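Local structure of foldase protein PrsA (Streptococcus pneumoniae, 5TVL) at residues Q29-M34 against N267-Y272; D55-E60 against T81-I86; A122-L127 against G165-D170. The protein probably helps secreted proteins fold outside the membrane after translocation and belongs to a family of peptidyl-prolyl cis-trans isomerases. All coordinates share one frame; numbering follows the deposited sequence.

Contact 1 (Q29-M34 against N267-Y272); sequences QVLLNM and NIFTQY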
loop_
_atom_site.group_PDB
_atom_site.type_symbol
_atom_site.label_atom_id
_atom_site.label_comp_id
_atom_site.label_asym_id
_atom_site.label_seq_id
_atom_site.Cartn_x
_atom_site.Cartn_y
_atom_site.Cartn_z
ATOM N N GLN A 29 -7.888 -20.068 13.943
ATOM C CA GLN A 29 -8.231 -18.757 13.380
ATOM C C GLN A 29 -9.745 -18.484 13.440
ATOM O O GLN A 29 -10.164 -17.337 13.616
ATOM C CB GLN A 29 -7.727 -18.655 11.928
ATOM C CG GLN A 29 -7.679 -17.242 11.348
ATOM C CD GLN A 29 -6.647 -16.332 12.018
ATOM O OE1 GLN A 29 -5.545 -16.765 12.372
ATOM N NE2 GLN A 29 -7.001 -15.058 12.185
ATOM N N VAL A 30 -10.554 -19.532 13.284
ATOM C CA VAL A 30 -12.013 -19.415 13.377
ATOM C C VAL A 30 -12.476 -19.020 14.786
ATOM O O VAL A 30 -13.389 -18.204 14.915
ATOM C CB VAL A 30 -12.720 -20.707 12.890
ATOM C CG1 VAL A 30 -14.202 -20.723 13.251
ATOM C CG2 VAL A 30 -12.551 -20.845 11.382
ATOM N N LEU A 31 -11.865 -19.586 15.828
ATOM C CA LEU A 31 -12.191 -19.191 17.206
ATOM C C LEU A 31 -11.736 -17.761 17.490
ATOM O O LEU A 31 -12.428 -17.014 18.193
ATOM C CB LEU A 31 -11.561 -20.130 18.234
ATOM C CG LEU A 31 -12.036 -19.933 19.683
ATOM C CD1 LEU A 31 -13.461 -20.433 19.866
ATOM C CD2 LEU A 31 -11.100 -20.634 20.654
ATOM N N LEU A 32 -10.569 -17.399 16.957
ATOM C CA LEU A 32 -10.048 -16.041 17.065
ATOM C C LEU A 32 -10.989 -15.038 16.406
ATOM O O LEU A 32 -11.245 -13.973 16.964
ATOM C CB LEU A 32 -8.663 -15.949 16.426
ATOM C CG LEU A 32 -7.932 -14.602 16.500
ATOM C CD1 LEU A 32 -7.650 -14.237 17.951
ATOM C CD2 LEU A 32 -6.644 -14.649 15.684
ATOM N N ASN A 33 -11.504 -15.389 15.231
ATOM C CA ASN A 33 -12.426 -14.522 14.494
ATOM C C ASN A 33 -13.813 -14.435 15.110
ATOM O O ASN A 33 -14.461 -13.395 15.012
ATOM C CB ASN A 33 -12.528 -14.972 13.037
ATOM C CG ASN A 33 -11.255 -14.717 12.266
ATOM O OD1 ASN A 33 -10.263 -14.231 12.816
ATOM N ND2 ASN A 33 -11.272 -15.043 10.986
ATOM N N MET A 34 -14.268 -15.527 15.722
ATOM C CA MET A 34 -15.500 -15.516 16.522
ATOM C C MET A 34 -15.356 -14.633 17.761
ATOM O O MET A 34 -16.317 -13.978 18.164
ATOM C CB MET A 34 -15.896 -16.937 16.953
ATOM C CG MET A 34 -16.475 -17.804 15.844
ATOM S SD MET A 34 -16.622 -19.533 16.350
ATOM C CE MET A 34 -17.999 -19.432 17.495
ATOM N N ASN A 267 -1.836 -19.933 22.124
ATOM C CA ASN A 267 -0.786 -19.318 21.293
ATOM C C ASN A 267 -1.314 -18.336 20.241
ATOM O O ASN A 267 -0.659 -17.324 19.975
ATOM C CB ASN A 267 0.074 -20.389 20.600
ATOM C CG ASN A 267 0.923 -21.196 21.576
ATOM O OD1 ASN A 267 1.043 -20.857 22.756
ATOM N ND2 ASN A 267 1.523 -22.273 21.077
ATOM N N ILE A 268 -2.478 -18.621 19.648
ATOM C CA ILE A 268 -3.050 -17.728 18.624
ATOM C C ILE A 268 -3.593 -16.419 19.220
ATOM O O ILE A 268 -3.709 -15.421 18.510
ATOM C CB ILE A 268 -4.120 -18.438 17.744
ATOM C CG1 ILE A 268 -4.173 -17.800 16.349
ATOM C CG2 ILE A 268 -5.504 -18.426 18.388
ATOM C CD1 ILE A 268 -5.076 -18.524 15.372
ATOM N N PHE A 269 -3.927 -16.442 20.513
ATOM C CA PHE A 269 -4.318 -15.236 21.260
ATOM C C PHE A 269 -3.134 -14.440 21.833
ATOM O O PHE A 269 -3.325 -13.302 22.257
ATOM C CB PHE A 269 -5.290 -15.591 22.400
ATOM C CG PHE A 269 -6.708 -15.805 21.946
ATOM C CD1 PHE A 269 -7.586 -14.730 21.829
ATOM C CD2 PHE A 269 -7.173 -17.083 21.641
ATOM C CE1 PHE A 269 -8.894 -14.925 21.412
ATOM C CE2 PHE A 269 -8.478 -17.284 21.224
ATOM C CZ PHE A 269 -9.339 -16.205 21.111
ATOM N N THR A 270 -1.935 -15.024 21.854
ATOM C CA THR A 270 -0.756 -14.382 22.458
ATOM C C THR A 270 -0.297 -13.131 21.695
ATOM O O THR A 270 0.211 -12.188 22.309
ATOM C CB THR A 270 0.428 -15.372 22.594
ATOM O OG1 THR A 270 -0.022 -16.576 23.223
ATOM C CG2 THR A 270 1.558 -14.777 23.432
ATOM N N GLN A 271 -0.472 -13.125 20.372
ATOM C CA GLN A 271 -0.201 -11.924 19.557
ATOM C C GLN A 271 -1.036 -10.698 19.962
ATOM O O GLN A 271 -0.572 -9.567 19.823
ATOM C CB GLN A 271 -0.387 -12.208 18.057
ATOM C CG GLN A 271 -1.805 -12.565 17.620
ATOM C CD GLN A 271 -1.940 -12.695 16.113
ATOM O OE1 GLN A 271 -1.452 -11.851 15.359
ATOM N NE2 GLN A 271 -2.619 -13.749 15.664
ATOM N N TYR A 272 -2.258 -10.931 20.450
ATOM C CA TYR A 272 -3.137 -9.864 20.942
ATOM C C TYR A 272 -3.031 -9.678 22.453
ATOM O O TYR A 272 -2.783 -8.567 22.925
ATOM C CB TYR A 272 -4.588 -10.154 20.567
ATOM C CG TYR A 272 -4.841 -10.133 19.079
ATOM C CD1 TYR A 272 -4.603 -8.978 18.328
ATOM C CD2 TYR A 272 -5.324 -11.259 18.416
ATOM C CE1 TYR A 272 -4.832 -8.954 16.961
ATOM C CE2 TYR A 272 -5.556 -11.242 17.049
ATOM C CZ TYR A 272 -5.311 -10.090 16.327
ATOM O OH TYR A 272 -5.545 -10.075 14.974
#
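Helix 25-44 here meets the last modelled helical turn, 266-270, an apolar junction of N- and C-terminal regions consistent with the NC-type domain of PrsA-like foldases, in which N- and C-terminal segments fold together around an inserted parvulin domain. No hydrogen bond crosses between 29-34 and 267-272, so van der Waals and CH-pi contacts carry the junction. The CH-pi contact is made by Leu-32, whose CG lies anti to the backbone N (chi1 -177°) and so reaches out across the gap. Its CD1 sits over one face of the Phe-269 ring, 4.0 Å from the ring centroid and offset toward the rim at CE1. The two side chains run past each other in opposite directions. The same leucine meets the edge of the Tyr-272 ring, with Leu-32 CD1 3.8 Å from Tyr-272 CE2 and CD2 equally close to that carbon. An aliphatic contact adds to these, Leu-32 CD2 crossing Ile-268 CG1 obliquely at 4.1 Å. Separately, Ile-268 CD1 makes a van der Waals touch on a polar atom, Gln-29 OE1, at 3.5 Å, the two side chains at about a right angle. The side-chain hydrogen bonds between residues of one segment are weak: Gln-29 NE2 donates to Asn-33 OD1, and Gln-271 NE2 to Ile-268 O, folding the Gln-271 amide back over its own turn. Helix 242-255 anchors Tyr-272, whose O is hydrogen-bonded by Gln-254 NE2 and whose OH is weakly bonded to Gln-246 OE1. The second subunit covers the junction too, Phe-17 of that subunit packing on Leu-31 and its Ile-5 on Phe-269. Leu-31, with CG anti to its own N, brings CD2 to the edge of the Phe-269 ring, 4.3 Å from CE2.

Contact 2 (D55-E60 against T81-I86); sequences DTIAEE and TRKAQI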
loop_
_atom_site.group_PDB
_atom_site.type_symbol
_atom_site.label_atom_id
_atom_site.label_comp_id
_atom_site.label_asym_id
_atom_site.label_seq_id
_atom_site.Cartn_x
_atom_site.Cartn_y
_atom_site.Cartn_z
ATOM N N ASP A 55 -25.432 -3.668 1.194
ATOM C CA ASP A 55 -24.848 -3.098 -0.036
ATOM C C ASP A 55 -23.571 -3.827 -0.450
ATOM O O ASP A 55 -23.381 -4.145 -1.626
ATOM C CB ASP A 55 -24.530 -1.598 0.131
ATOM C CG ASP A 55 -25.779 -0.725 0.275
ATOM O OD1 ASP A 55 -26.915 -1.234 0.141
ATOM O OD2 ASP A 55 -25.613 0.489 0.530
ATOM N N THR A 56 -22.699 -4.071 0.526
ATOM C CA THR A 56 -21.424 -4.753 0.300
ATOM C C THR A 56 -21.622 -6.179 -0.213
ATOM O O THR A 56 -20.994 -6.575 -1.191
ATOM C CB THR A 56 -20.590 -4.791 1.597
ATOM O OG1 THR A 56 -20.468 -3.461 2.119
ATOM C CG2 THR A 56 -19.195 -5.378 1.353
ATOM N N ILE A 57 -22.498 -6.934 0.444
ATOM C CA ILE A 57 -22.763 -8.325 0.064
ATOM C C ILE A 57 -23.551 -8.425 -1.251
ATOM O O ILE A 57 -23.424 -9.417 -1.975
ATOM C CB ILE A 57 -23.460 -9.107 1.211
ATOM C CG1 ILE A 57 -23.227 -10.617 1.067
ATOM C CG2 ILE A 57 -24.948 -8.783 1.295
ATOM C CD1 ILE A 57 -23.416 -11.380 2.361
ATOM N N ALA A 58 -24.357 -7.403 -1.550
ATOM C CA ALA A 58 -25.032 -7.297 -2.847
ATOM C C ALA A 58 -24.031 -6.981 -3.957
ATOM O O ALA A 58 -24.075 -7.594 -5.025
ATOM C CB ALA A 58 -26.124 -6.236 -2.805
ATOM N N GLU A 59 -23.146 -6.018 -3.702
ATOM C CA GLU A 59 -22.035 -5.696 -4.611
ATOM C C GLU A 59 -21.162 -6.933 -4.843
ATOM O O GLU A 59 -20.795 -7.244 -5.977
ATOM C CB GLU A 59 -21.195 -4.535 -4.040
ATOM C CG GLU A 59 -19.927 -4.155 -4.811
ATOM C CD GLU A 59 -20.182 -3.717 -6.246
ATOM O OE1 GLU A 59 -21.291 -3.224 -6.549
ATOM O OE2 GLU A 59 -19.259 -3.852 -7.079
ATOM N N GLU A 60 -20.858 -7.635 -3.755
ATOM C CA GLU A 60 -20.020 -8.835 -3.791
ATOM C C GLU A 60 -20.666 -9.954 -4.614
ATOM O O GLU A 60 -19.984 -10.633 -5.376
ATOM C CB GLU A 60 -19.739 -9.310 -2.364
ATOM C CG GLU A 60 -18.536 -10.210 -2.215
ATOM C CD GLU A 60 -18.252 -10.536 -0.761
ATOM O OE1 GLU A 60 -18.136 -9.594 0.054
ATOM O OE2 GLU A 60 -18.135 -11.730 -0.417
ATOM N N THR A 81 -22.716 -16.292 7.420
ATOM C CA THR A 81 -21.479 -15.986 8.151
ATOM C C THR A 81 -20.489 -15.100 7.363
ATOM O O THR A 81 -19.568 -14.531 7.954
ATOM C CB THR A 81 -20.789 -17.277 8.658
ATOM O OG1 THR A 81 -19.846 -16.947 9.684
ATOM C CG2 THR A 81 -20.080 -18.011 7.546
ATOM N N ARG A 82 -20.672 -14.999 6.042
ATOM C CA ARG A 82 -19.976 -13.984 5.245
ATOM C C ARG A 82 -20.536 -12.595 5.555
ATOM O O ARG A 82 -19.780 -11.651 5.767
ATOM C CB ARG A 82 -20.085 -14.268 3.736
ATOM C CG ARG A 82 -19.452 -13.212 2.825
ATOM C CD ARG A 82 -18.027 -12.838 3.241
ATOM N NE ARG A 82 -17.449 -11.764 2.431
ATOM C CZ ARG A 82 -16.454 -10.958 2.816
ATOM N NH1 ARG A 82 -15.882 -11.071 4.021
ATOM N NH2 ARG A 82 -16.017 -10.017 1.982
ATOM N N LYS A 83 -21.865 -12.486 5.564
ATOM C CA LYS A 83 -22.564 -11.256 5.954
ATOM C C LYS A 83 -22.138 -10.810 7.360
ATOM O O LYS A 83 -21.986 -9.618 7.607
ATOM C CB LYS A 83 -24.084 -11.462 5.887
ATOM C CG LYS A 83 -24.915 -10.197 5.982
ATOM C CD LYS A 83 -26.408 -10.508 5.931
ATOM C CE LYS A 83 -27.235 -9.377 6.533
ATOM N NZ LYS A 83 -28.696 -9.665 6.536
ATOM N N ALA A 84 -21.924 -11.772 8.256
ATOM C CA ALA A 84 -21.397 -11.505 9.602
ATOM C C ALA A 84 -19.929 -11.059 9.593
ATOM O O ALA A 84 -19.538 -10.198 10.386
ATOM C CB ALA A 84 -21.564 -12.731 10.483
ATOM N N GLN A 85 -19.122 -11.659 8.715
ATOM C CA GLN A 85 -17.713 -11.277 8.541
ATOM C C GLN A 85 -17.546 -9.849 8.015
ATOM O O GLN A 85 -16.686 -9.112 8.498
ATOM C CB GLN A 85 -17.009 -12.250 7.593
ATOM C CG GLN A 85 -15.501 -12.074 7.500
ATOM C CD GLN A 85 -14.840 -13.189 6.713
ATOM O OE1 GLN A 85 -15.371 -13.644 5.695
ATOM N NE2 GLN A 85 -13.676 -13.640 7.179
ATOM N N ILE A 86 -18.359 -9.478 7.025
ATOM C CA ILE A 86 -18.361 -8.122 6.460
ATOM C C ILE A 86 -18.710 -7.102 7.549
ATOM O O ILE A 86 -18.047 -6.074 7.676
ATOM C CB ILE A 86 -19.358 -7.981 5.284
ATOM C CG1 ILE A 86 -18.908 -8.836 4.090
ATOM C CG2 ILE A 86 -19.485 -6.521 4.843
ATOM C CD1 ILE A 86 -20.006 -9.109 3.080
#
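Glu-60 OE2 has three hydrogen-bond partners: Arg-82 NE, Tyr-68 OH of helix 68-74, and O3 of a bound glycerol that probably came from the crystallisation liquor. Arg-82 NE donates to Glu-60 OE2 at 2.9 Å with an N-H...O angle of 162°, and OE2 accepts it on its syn lone pair. A second nitrogen, Arg-82 NH2, bonds Glu-60 OE1, also at 2.9 Å, but from above the carboxylate plane. The salt bridge is therefore side-on and bidentate, one nitrogen to each oxygen, with the carboxylate and guanidinium planes 46° apart. The torsions bring the two groups together: Glu-60 is extended beyond a CG anti to its N, while Arg-82 bends at chi2 and turns its guanidinium edge toward the acid. The remaining nitrogen, Arg-82 NH1, donates to Gln-85 OE1 of its own helix at 3.1 Å, which helps to fix the rotation of the group. Ile-86 CG1 lies 3.5 Å above the guanidinium plane of Arg-82, over its centre, so the charged pair is flanked by aliphatic carbon; such partial burial would probably strengthen the ionic attraction. Beside it, Ile-86 CD1 touches Ile-57 CB at 3.9 Å, and its CG2 meets Thr-56 CG2 as the two side chains slide past in opposite directions. Ile-57 CD1 comes down on Lys-83 CB, 3.6 Å away, at about a right angle to the lysine, whose NZ forms a long, weak ion pair with Asp-54. Thr-56 OG1 turns to Glu-52 O and Lys-90 NZ instead. The axes of 55-60 and 81-86 approach to 10.2 Å and run 123° apart: an obliquely antiparallel helix pair, bridged by Tyr-68 of helix 68-74, in the helical N-terminal part of the foldase.

Contact 3 (A122-L127 against G165-D170); sequences AQIIRL and GEITFD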
loop_
_atom_site.group_PDB
_atom_site.type_symbol
_atom_site.label_atom_id
_atom_site.label_comp_id
_atom_site.label_asym_id
_atom_site.label_seq_id
_atom_site.Cartn_x
_atom_site.Cartn_y
_atom_site.Cartn_z
ATOM N N ALA A 122 -5.205 20.210 -15.082
ATOM C CA ALA A 122 -4.249 19.873 -16.132
ATOM C C ALA A 122 -4.899 18.970 -17.158
ATOM O O ALA A 122 -5.968 18.409 -16.911
ATOM C CB ALA A 122 -3.025 19.189 -15.537
ATOM N N GLN A 123 -4.241 18.840 -18.307
ATOM C CA GLN A 123 -4.678 17.946 -19.372
ATOM C C GLN A 123 -3.610 16.881 -19.583
ATOM O O GLN A 123 -2.434 17.213 -19.733
ATOM C CB GLN A 123 -4.917 18.730 -20.661
ATOM C CG GLN A 123 -6.028 19.765 -20.550
ATOM C CD GLN A 123 -6.060 20.722 -21.724
ATOM O OE1 GLN A 123 -5.838 20.327 -22.869
ATOM N NE2 GLN A 123 -6.345 21.990 -21.448
ATOM N N ILE A 124 -4.022 15.612 -19.582
ATOM C CA ILE A 124 -3.098 14.481 -19.737
ATOM C C ILE A 124 -3.387 13.712 -21.023
ATOM O O ILE A 124 -4.511 13.731 -21.524
ATOM C CB ILE A 124 -3.114 13.521 -18.516
ATOM C CG1 ILE A 124 -4.507 12.924 -18.262
ATOM C CG2 ILE A 124 -2.628 14.244 -17.266
ATOM C CD1 ILE A 124 -4.509 11.812 -17.232
ATOM N N ILE A 125 -2.355 13.053 -21.551
ATOM C CA ILE A 125 -2.470 12.180 -22.728
ATOM C C ILE A 125 -1.714 10.873 -22.445
ATOM O O ILE A 125 -0.485 10.836 -22.529
ATOM C CB ILE A 125 -1.909 12.852 -24.013
ATOM C CG1 ILE A 125 -2.536 14.236 -24.221
ATOM C CG2 ILE A 125 -2.157 11.973 -25.239
ATOM C CD1 ILE A 125 -2.005 14.995 -25.418
ATOM N N ARG A 126 -2.451 9.814 -22.105
ATOM C CA ARG A 126 -1.863 8.484 -21.891
ATOM C C ARG A 126 -1.671 7.760 -23.231
ATOM O O ARG A 126 -2.528 7.844 -24.114
ATOM C CB ARG A 126 -2.736 7.647 -20.956
ATOM C CG ARG A 126 -2.041 6.410 -20.404
ATOM C CD ARG A 126 -2.909 5.691 -19.381
ATOM N NE ARG A 126 -4.080 5.060 -19.990
ATOM C CZ ARG A 126 -5.015 4.379 -19.326
ATOM N NH1 ARG A 126 -4.941 4.219 -18.004
ATOM N NH2 ARG A 126 -6.040 3.851 -19.991
ATOM N N LEU A 127 -0.551 7.051 -23.369
ATOM C CA LEU A 127 -0.173 6.370 -24.613
ATOM C C LEU A 127 0.414 4.984 -24.329
ATOM O O LEU A 127 1.025 4.762 -23.279
ATOM C CB LEU A 127 0.846 7.218 -25.374
ATOM C CG LEU A 127 0.278 8.471 -26.064
ATOM C CD1 LEU A 127 1.088 9.716 -25.726
ATOM C CD2 LEU A 127 0.171 8.273 -27.570
ATOM N N GLY A 165 -8.929 15.727 -22.433
ATOM C CA GLY A 165 -7.830 15.309 -21.560
ATOM C C GLY A 165 -7.803 15.899 -20.154
ATOM O O GLY A 165 -6.932 15.535 -19.365
ATOM N N GLU A 166 -8.764 16.764 -19.815
ATOM C CA GLU A 166 -8.684 17.584 -18.599
ATOM C C GLU A 166 -8.922 16.782 -17.321
ATOM O O GLU A 166 -9.696 15.824 -17.313
ATOM C CB GLU A 166 -9.675 18.758 -18.663
ATOM C CG GLU A 166 -9.548 19.749 -17.506
ATOM C CD GLU A 166 -10.333 21.031 -17.722
ATOM O OE1 GLU A 166 -10.084 21.719 -18.734
ATOM O OE2 GLU A 166 -11.186 21.358 -16.869
ATOM N N ILE A 167 -8.250 17.196 -16.247
ATOM C CA ILE A 167 -8.410 16.586 -14.927
ATOM C C ILE A 167 -7.904 17.525 -13.823
ATOM O O ILE A 167 -6.945 18.269 -14.029
ATOM C CB ILE A 167 -7.689 15.213 -14.846
ATOM C CG1 ILE A 167 -8.011 14.501 -13.523
ATOM C CG2 ILE A 167 -6.181 15.362 -15.037
ATOM C CD1 ILE A 167 -7.813 13.001 -13.572
ATOM N N THR A 168 -8.571 17.480 -12.668
ATOM C CA THR A 168 -8.165 18.208 -11.462
ATOM C C THR A 168 -7.698 17.194 -10.410
ATOM O O THR A 168 -8.296 16.122 -10.284
ATOM C CB THR A 168 -9.338 19.039 -10.902
ATOM O OG1 THR A 168 -9.828 19.922 -11.918
ATOM C CG2 THR A 168 -8.914 19.867 -9.692
ATOM N N PHE A 169 -6.636 17.524 -9.669
ATOM C CA PHE A 169 -6.118 16.637 -8.611
ATOM C C PHE A 169 -5.238 17.324 -7.557
ATOM O O PHE A 169 -4.585 18.329 -7.834
ATOM C CB PHE A 169 -5.358 15.443 -9.218
ATOM C CG PHE A 169 -4.253 15.822 -10.173
ATOM C CD1 PHE A 169 -4.510 15.966 -11.535
ATOM C CD2 PHE A 169 -2.946 15.998 -9.722
ATOM C CE1 PHE A 169 -3.490 16.299 -12.420
ATOM C CE2 PHE A 169 -1.925 16.333 -10.603
ATOM C CZ PHE A 169 -2.197 16.482 -11.954
ATOM N N ASP A 170 -5.246 16.758 -6.349
ATOM C CA ASP A 170 -4.331 17.135 -5.272
ATOM C C ASP A 170 -3.033 16.355 -5.431
ATOM O O ASP A 170 -2.889 15.546 -6.344
ATOM C CB ASP A 170 -4.918 16.773 -3.899
ATOM C CG ASP A 170 -6.201 17.496 -3.588
ATOM O OD1 ASP A 170 -6.295 18.705 -3.877
ATOM O OD2 ASP A 170 -7.108 16.860 -3.012
#
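Ala-122, Ile-124 and Ile-167 have the most surface buried where strand 120-127 pairs with edge strand 166-169, an antiparallel pairing in the sheet of the parvulin-type isomerase domain. Ala-122 is held by its backbone from both ends. Its N donates to Ile-167 O at 2.8 Å, and Ile-167 N returns a bond to Ala-122 O at 2.7 Å, nearly along the C=O axis, so the two residues form a hydrogen-bonded pair. Next to them Gln-123 and Glu-166 make a non-hydrogen-bonded pair, with side chains on the other face of the sheet from Ala-122 and Ile-167. CA-H...O contacts reinforce the join, from Glu-166 CA to Ala-122 O and from Gln-123 CA to Gly-165 O. Ile-124 N gives the third backbone bond, to Gly-165 O at 2.9 Å with an N-H...O angle of 165°, the donor lying above the carbonyl plane. Side chains add a thin apolar layer: Ile-124 CG2 meets Ile-167 CG2 at 4.3 Å, and Ala-122 CB nears Phe-169 CE1, also 4.3 Å away. Ile-124 carries CG1 in the crowded position between N and the carbonyl carbon (chi1 59°), which sets that branch 3.7 Å from Gly-165 O. Past Ile-124 and Gly-165 the two segments diverge, whereas at the other end Phe-169 keeps a backbone hydrogen bond with Val-120. Strand 120-127 continues its pairing on its other side with strand 207-216, through Gln-123 with Lys-212, Ile-125 with Ile-210 and Leu-127 with Tyr-208. Phe-147 of helix 147-154 packs on both Gln-123 and Ile-125, with Ala-148 on the former and Ala-151 on the latter, while strand 166-169 forms the outer edge of the four-stranded sheet within this chain.

From the N terminus, helix 25-44 supplies the first half of contact 1, which closes only near the C terminus, with 267-272; almost the whole chain lies inside that loop. Helix 50-64 follows directly, and contact 2 closes a short helical loop by joining it to helix 79-102. Contact 3 then closes a second loop within the isomerase domain, pairing strand 120-127 with strand 166-169. Contacts 2 and 3 therefore lie in series, both nested inside contact 1, and none cross. Contacts 1 and 2 have centres 22 Å apart, whereas contacts 1 and 3 lie on opposite sides of the chain's centre, about 47 Å apart between centres.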